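Local coordinates for protein 1,4-dihydroxy-6-naphtoate synthase (Archaeoglobus fulgidus, PDB 1ZBM) that probably converts cyclic dehypoxanthinylfutalosinate into 1,4-dihydroxy-6-naphthoate, a step in the biosynthesis of menaquinone, at residues I106-R111 / L117-A122; T113-L118 / L167-W172. One frame throughout, in Å; residues are numbered along the deposited sequence.

Both interactions use helix 114-122, and their centres lie about 7 Å apart on the same side of the chain's centre. Interaction 1 comes first along the chain, joining strand 105-108 to the helix that follows it. Interaction 2 spans a longer stretch of sequence, bringing the start of the same helix against residues 167-172, where edge strand 164-168 gives way to helix 169-174. The two share Leu-117 and Leu-118, and they also meet directly: Leu-121 CB packs 3.4 Å from Trp-172 CH2. Helix 114-122 thus touches strand 105-108 of its own sheet through Leu-119 and helix 169-174 through Leu-118, and its first turn carries Thr-114 and Ala-115, predicted to bind substrate.

Interaction 1 of 2, residues I106-R111 / L117-A122; sequences IAVPGR and LLLKLA
Val-108, the last residue of strand 105-108, and Leu-119, in the middle of helix 114-122, are the closest backbone positions, their CA atoms 9.5 Å apart, a usual spacing for a helix laid on a sheet. At that separation only side chains bridge the gap, and no hydrogen bond crosses it. One methyl does the touching for the helix: Leu-119 CD2 lies 4.1 Å from Val-108 CG1 and 4.2 Å from Ile-106 CD1. Ile-106 and Leu-119 meet tip to tip, whereas the short Val-108 side chain runs obliquely to the leucine. The Leu-119 torsion explains the reach, since CG stands anti to the backbone N (chi1 179°) and the chain extends from the helix to the strand. On the strand, Ile-106 and Val-108 both point toward the helix while Ala-107 between them points away, the alternation expected of an extended chain. The contact is buried but modest, at 154 Å² over both sides, and Phe-126 and Leu-101 add apolar surface around Leu-119 and Ile-106 respectively.

The strand itself lies inside the sheet, with Ile-106 bonded through its backbone to Glu-127 and Val-129, and Ala-107 to Ala-147 and Leu-149. After it, the loop is tied to the start of the helix by the carbonyl oxygen of Gly-110, which is hydrogen-bonded to Asn-116 ND2 and Thr-113 OG1. Strand 105-108, helix 114-122 and strand 127-130 form a beta-alpha-beta crossover, here in a parallel part of a mixed sheet, consistent with the type 2 periplasmic-binding-protein fold of the MqnA/MqnD family.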
loop_
_atom_site.group_PDB
_atom_site.type_symbol
_atom_site.label_atom_id
_atom_site.label_comp_id
_atom_site.label_asym_id
_atom_site.label_seq_id
_atom_site.Cartn_x
_atom_site.Cartn_y
_atom_site.Cartn_z
ATOM N N ILE A 106 -2.415 -20.363 3.325
ATOM C CA ILE A 106 -2.889 -18.987 3.464
ATOM C C ILE A 106 -3.034 -18.234 2.152
ATOM O O ILE A 106 -2.078 -18.130 1.365
ATOM C CB ILE A 106 -1.952 -18.154 4.368
ATOM C CG1 ILE A 106 -1.606 -18.939 5.639
ATOM C CG2 ILE A 106 -2.617 -16.835 4.725
ATOM C CD1 ILE A 106 -0.574 -18.258 6.519
ATOM N N ALA A 107 -4.233 -17.705 1.923
ATOM C CA ALA A 107 -4.505 -16.928 0.715
ATOM C C ALA A 107 -3.773 -15.593 0.838
ATOM O O ALA A 107 -3.829 -14.946 1.878
ATOM C CB ALA A 107 -6.015 -16.692 0.560
ATOM N N VAL A 108 -3.078 -15.205 -0.226
ATOM C CA VAL A 108 -2.317 -13.957 -0.269
ATOM C C VAL A 108 -2.707 -13.149 -1.502
ATOM O O VAL A 108 -2.824 -13.699 -2.601
ATOM C CB VAL A 108 -0.803 -14.228 -0.332
ATOM C CG1 VAL A 108 -0.329 -14.819 0.984
ATOM C CG2 VAL A 108 -0.505 -15.175 -1.484
ATOM N N PRO A 109 -2.884 -11.828 -1.341
ATOM C CA PRO A 109 -3.268 -10.926 -2.430
ATOM C C PRO A 109 -2.224 -10.751 -3.535
ATOM O O PRO A 109 -2.568 -10.483 -4.683
ATOM C CB PRO A 109 -3.544 -9.625 -1.698
ATOM C CG PRO A 109 -2.489 -9.641 -0.646
ATOM C CD PRO A 109 -2.576 -11.060 -0.122
ATOM N N GLY A 110 -0.953 -10.885 -3.180
ATOM C CA GLY A 110 0.096 -10.709 -4.161
ATOM C C GLY A 110 1.474 -11.027 -3.616
ATOM O O GLY A 110 1.870 -10.587 -2.524
ATOM N N ARG A 111 2.214 -11.799 -4.400
ATOM C CA ARG A 111 3.559 -12.208 -4.027
ATOM C C ARG A 111 4.492 -11.063 -3.660
ATOM O O ARG A 111 5.283 -11.183 -2.736
ATOM C CB ARG A 111 4.208 -13.001 -5.161
ATOM C CG ARG A 111 5.578 -13.490 -4.773
ATOM C CD ARG A 111 6.372 -13.946 -5.967
ATOM N NE ARG A 111 5.772 -15.125 -6.590
ATOM C CZ ARG A 111 6.407 -15.913 -7.452
ATOM N NH1 ARG A 111 5.780 -16.960 -7.971
ATOM N NH2 ARG A 111 7.670 -15.655 -7.785
ATOM N N LEU A 117 5.864 -10.217 2.260
ATOM C CA LEU A 117 7.228 -10.263 2.762
ATOM C C LEU A 117 7.182 -10.444 4.283
ATOM O O LEU A 117 7.881 -11.296 4.835
ATOM C CB LEU A 117 7.966 -8.973 2.393
ATOM C CG LEU A 117 9.406 -8.827 2.911
ATOM C CD1 LEU A 117 10.258 -9.999 2.430
ATOM C CD2 LEU A 117 9.997 -7.506 2.414
ATOM N N LEU A 118 6.345 -9.649 4.953
ATOM C CA LEU A 118 6.196 -9.742 6.408
ATOM C C LEU A 118 5.752 -11.145 6.850
ATOM O O LEU A 118 6.314 -11.717 7.790
ATOM C CB LEU A 118 5.187 -8.701 6.917
ATOM C CG LEU A 118 5.631 -7.240 6.922
ATOM C CD1 LEU A 118 4.434 -6.306 7.129
ATOM C CD2 LEU A 118 6.658 -7.042 7.997
ATOM N N LEU A 119 4.743 -11.688 6.180
ATOM C CA LEU A 119 4.249 -13.014 6.507
ATOM C C LEU A 119 5.382 -14.029 6.361
ATOM O O LEU A 119 5.620 -14.837 7.257
ATOM C CB LEU A 119 3.079 -13.390 5.588
ATOM C CG LEU A 119 2.433 -14.780 5.768
ATOM C CD1 LEU A 119 1.870 -14.905 7.173
ATOM C CD2 LEU A 119 1.323 -14.984 4.735
ATOM N N LYS A 120 6.089 -13.972 5.235
ATOM C CA LYS A 120 7.204 -14.873 4.971
ATOM C C LYS A 120 8.317 -14.741 6.011
ATOM O O LYS A 120 9.146 -15.634 6.143
ATOM C CB LYS A 120 7.749 -14.614 3.561
ATOM C CG LYS A 120 6.764 -14.996 2.443
ATOM C CD LYS A 120 6.990 -14.189 1.175
ATOM C CE LYS A 120 8.358 -14.450 0.583
ATOM N NZ LYS A 120 8.684 -13.437 -0.465
ATOM N N LEU A 121 8.337 -13.630 6.743
ATOM C CA LEU A 121 9.339 -13.414 7.786
ATOM C C LEU A 121 8.837 -13.893 9.141
ATOM O O LEU A 121 9.619 -14.304 9.984
ATOM C CB LEU A 121 9.684 -11.929 7.901
ATOM C CG LEU A 121 10.559 -11.304 6.815
ATOM C CD1 LEU A 121 10.507 -9.804 6.965
ATOM C CD2 LEU A 121 11.995 -11.814 6.939
ATOM N N ALA A 122 7.530 -13.826 9.356
ATOM C CA ALA A 122 6.959 -14.243 10.634
ATOM C C ALA A 122 6.701 -15.750 10.682
ATOM O O ALA A 122 6.824 -16.360 11.737
ATOM C CB ALA A 122 5.663 -13.473 10.896
#

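Interaction 2 of 2, residues T113-L118 / L167-W172; sequences TTANLL and LDLWDW
Asp-168 OD1 is gripped by two backbone N-H groups, a side-chain N-cap at the start of the helix whose Leu-169 and Trp-172 meet Leu-118. The bond from Asp-171 N, 3.2 Å to Asp-168 OD1, arrives from above the carboxylate plane, 41° out of it; the one from Trp-170 N is weak. Thr-113 caps the other helix in the same way, its OG1 accepting from Asn-116 N at 3.1 Å with an N-H...O angle of 142°. Each contacting helix therefore begins at a side-chain N-cap.

Between them the contact is apolar. Leu-169 comes in with both methyls: CD2 lies 3.9 Å from Leu-118 CB, and CD1 approaches the carbonyl oxygen of Ala-115, 3.9 Å from CD1 to O, while resting more loosely beside Ala-115 CB. One helical turn on, Trp-172 lays the six-membered part of its indole at a slant across the same leucine, with CZ3 3.8 Å from Leu-118 CD2. Its CG is anti to the backbone N (chi1 180°), which carries the ring out across the gap, where the carbonyl oxygen of Leu-118 lies over one face. Leu-118 is thus covered by two residues of one helix, at its CB by the leucine and at its CD2 by the indole.

Ala-115 and Thr-114 are predicted to bind substrate, and Thr-114 OG1 is hydrogen-bonded to Leu-183 O and to His-67 N. Around the contact, Ile-151 packs on Ala-115 and Pro-91 on Leu-169, Met-263 of helix 251-265 touches Trp-172, and Leu-167 is hydrogen-bonded through its backbone to Val-93 of the neighbouring strand 92-95.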
loop_
_atom_site.group_PDB
_atom_site.type_symbol
_atom_site.label_atom_id
_atom_site.label_comp_id
_atom_site.label_asym_id
_atom_site.label_seq_id
_atom_site.Cartn_x
_atom_site.Cartn_y
_atom_site.Cartn_z
ATOM N N THR A 113 3.725 -8.006 -2.450
ATOM C CA THR A 113 3.271 -7.001 -1.503
ATOM C C THR A 113 4.113 -7.048 -0.252
ATOM O O THR A 113 4.694 -8.079 0.094
ATOM C CB THR A 113 1.847 -7.227 -1.076
ATOM O OG1 THR A 113 1.787 -8.401 -0.255
ATOM C CG2 THR A 113 0.968 -7.403 -2.294
ATOM N N THR A 114 4.174 -5.915 0.430
ATOM C CA THR A 114 4.928 -5.819 1.663
ATOM C C THR A 114 4.349 -6.780 2.703
ATOM O O THR A 114 5.085 -7.391 3.481
ATOM C CB THR A 114 4.889 -4.384 2.181
ATOM O OG1 THR A 114 5.549 -3.537 1.234
ATOM C CG2 THR A 114 5.595 -4.277 3.523
ATOM N N ALA A 115 3.029 -6.928 2.696
ATOM C CA ALA A 115 2.366 -7.821 3.636
ATOM C C ALA A 115 2.819 -9.264 3.438
ATOM O O ALA A 115 2.857 -10.046 4.390
ATOM C CB ALA A 115 0.849 -7.726 3.482
ATOM N N ASN A 116 3.150 -9.634 2.206
ATOM C CA ASN A 116 3.597 -10.997 1.975
ATOM C C ASN A 116 4.992 -11.178 2.541
ATOM O O ASN A 116 5.273 -12.167 3.223
ATOM C CB ASN A 116 3.595 -11.335 0.492
ATOM C CG ASN A 116 2.907 -12.650 0.221
ATOM O OD1 ASN A 116 3.228 -13.675 0.847
ATOM N ND2 ASN A 116 1.950 -12.639 -0.700
ATOM N N LEU A 117 5.864 -10.217 2.260
ATOM C CA LEU A 117 7.228 -10.263 2.762
ATOM C C LEU A 117 7.182 -10.444 4.283
ATOM O O LEU A 117 7.881 -11.296 4.835
ATOM C CB LEU A 117 7.966 -8.973 2.393
ATOM C CG LEU A 117 9.406 -8.827 2.911
ATOM C CD1 LEU A 117 10.258 -9.999 2.430
ATOM C CD2 LEU A 117 9.997 -7.506 2.414
ATOM N N LEU A 118 6.345 -9.649 4.953
ATOM C CA LEU A 118 6.196 -9.742 6.408
ATOM C C LEU A 118 5.752 -11.145 6.850
ATOM O O LEU A 118 6.314 -11.717 7.790
ATOM C CB LEU A 118 5.187 -8.701 6.917
ATOM C CG LEU A 118 5.631 -7.240 6.922
ATOM C CD1 LEU A 118 4.434 -6.306 7.129
ATOM C CD2 LEU A 118 6.658 -7.042 7.997
ATOM N N LEU A 167 -2.796 -13.467 13.381
ATOM C CA LEU A 167 -1.437 -12.920 13.273
ATOM C C LEU A 167 -1.571 -11.437 12.974
ATOM O O LEU A 167 -2.099 -11.045 11.929
ATOM C CB LEU A 167 -0.641 -13.604 12.143
ATOM C CG LEU A 167 0.881 -13.378 12.044
ATOM C CD1 LEU A 167 1.421 -13.986 10.744
ATOM C CD2 LEU A 167 1.216 -11.902 12.082
ATOM N N ASP A 168 -1.103 -10.611 13.900
ATOM C CA ASP A 168 -1.156 -9.163 13.703
ATOM C C ASP A 168 0.250 -8.770 13.246
ATOM O O ASP A 168 1.164 -8.678 14.056
ATOM C CB ASP A 168 -1.522 -8.451 15.018
ATOM C CG ASP A 168 -1.780 -6.974 14.829
ATOM O OD1 ASP A 168 -0.886 -6.270 14.290
ATOM O OD2 ASP A 168 -2.885 -6.508 15.212
ATOM N N LEU A 169 0.406 -8.564 11.944
ATOM C CA LEU A 169 1.689 -8.224 11.362
ATOM C C LEU A 169 2.362 -7.020 12.005
ATOM O O LEU A 169 3.593 -6.937 12.036
ATOM C CB LEU A 169 1.550 -8.026 9.849
ATOM C CG LEU A 169 1.247 -9.320 9.100
ATOM C CD1 LEU A 169 0.891 -9.025 7.659
ATOM C CD2 LEU A 169 2.454 -10.244 9.174
ATOM N N TRP A 170 1.580 -6.084 12.525
ATOM C CA TRP A 170 2.198 -4.946 13.177
ATOM C C TRP A 170 2.806 -5.370 14.506
ATOM O O TRP A 170 3.891 -4.914 14.855
ATOM C CB TRP A 170 1.214 -3.799 13.420
ATOM C CG TRP A 170 1.744 -2.843 14.455
ATOM C CD1 TRP A 170 1.466 -2.854 15.791
ATOM C CD2 TRP A 170 2.726 -1.815 14.259
ATOM N NE1 TRP A 170 2.212 -1.907 16.438
ATOM C CE2 TRP A 170 2.998 -1.252 15.523
ATOM C CE3 TRP A 170 3.410 -1.321 13.137
ATOM C CZ2 TRP A 170 3.922 -0.207 15.703
ATOM C CZ3 TRP A 170 4.331 -0.282 13.316
ATOM C CH2 TRP A 170 4.576 0.257 14.590
ATOM N N ASP A 171 2.127 -6.230 15.260
ATOM C CA ASP A 171 2.705 -6.650 16.533
ATOM C C ASP A 171 3.998 -7.387 16.266
ATOM O O ASP A 171 4.973 -7.260 17.011
ATOM C CB ASP A 171 1.770 -7.567 17.312
ATOM C CG ASP A 171 0.507 -6.881 17.719
ATOM O OD1 ASP A 171 0.570 -5.680 18.071
ATOM O OD2 ASP A 171 -0.553 -7.545 17.696
ATOM N N TRP A 172 4.004 -8.169 15.194
ATOM C CA TRP A 172 5.197 -8.919 14.848
ATOM C C TRP A 172 6.336 -7.989 14.456
ATOM O O TRP A 172 7.489 -8.228 14.821
ATOM C CB TRP A 172 4.929 -9.867 13.689
ATOM C CG TRP A 172 6.153 -10.630 13.325
ATOM C CD1 TRP A 172 6.573 -11.804 13.866
ATOM C CD2 TRP A 172 7.153 -10.238 12.372
ATOM N NE1 TRP A 172 7.775 -12.172 13.311
ATOM C CE2 TRP A 172 8.157 -11.228 12.395
ATOM C CE3 TRP A 172 7.300 -9.139 11.509
ATOM C CZ2 TRP A 172 9.295 -11.164 11.577
ATOM C CZ3 TRP A 172 8.430 -9.073 10.697
ATOM C CH2 TRP A 172 9.415 -10.081 10.743
#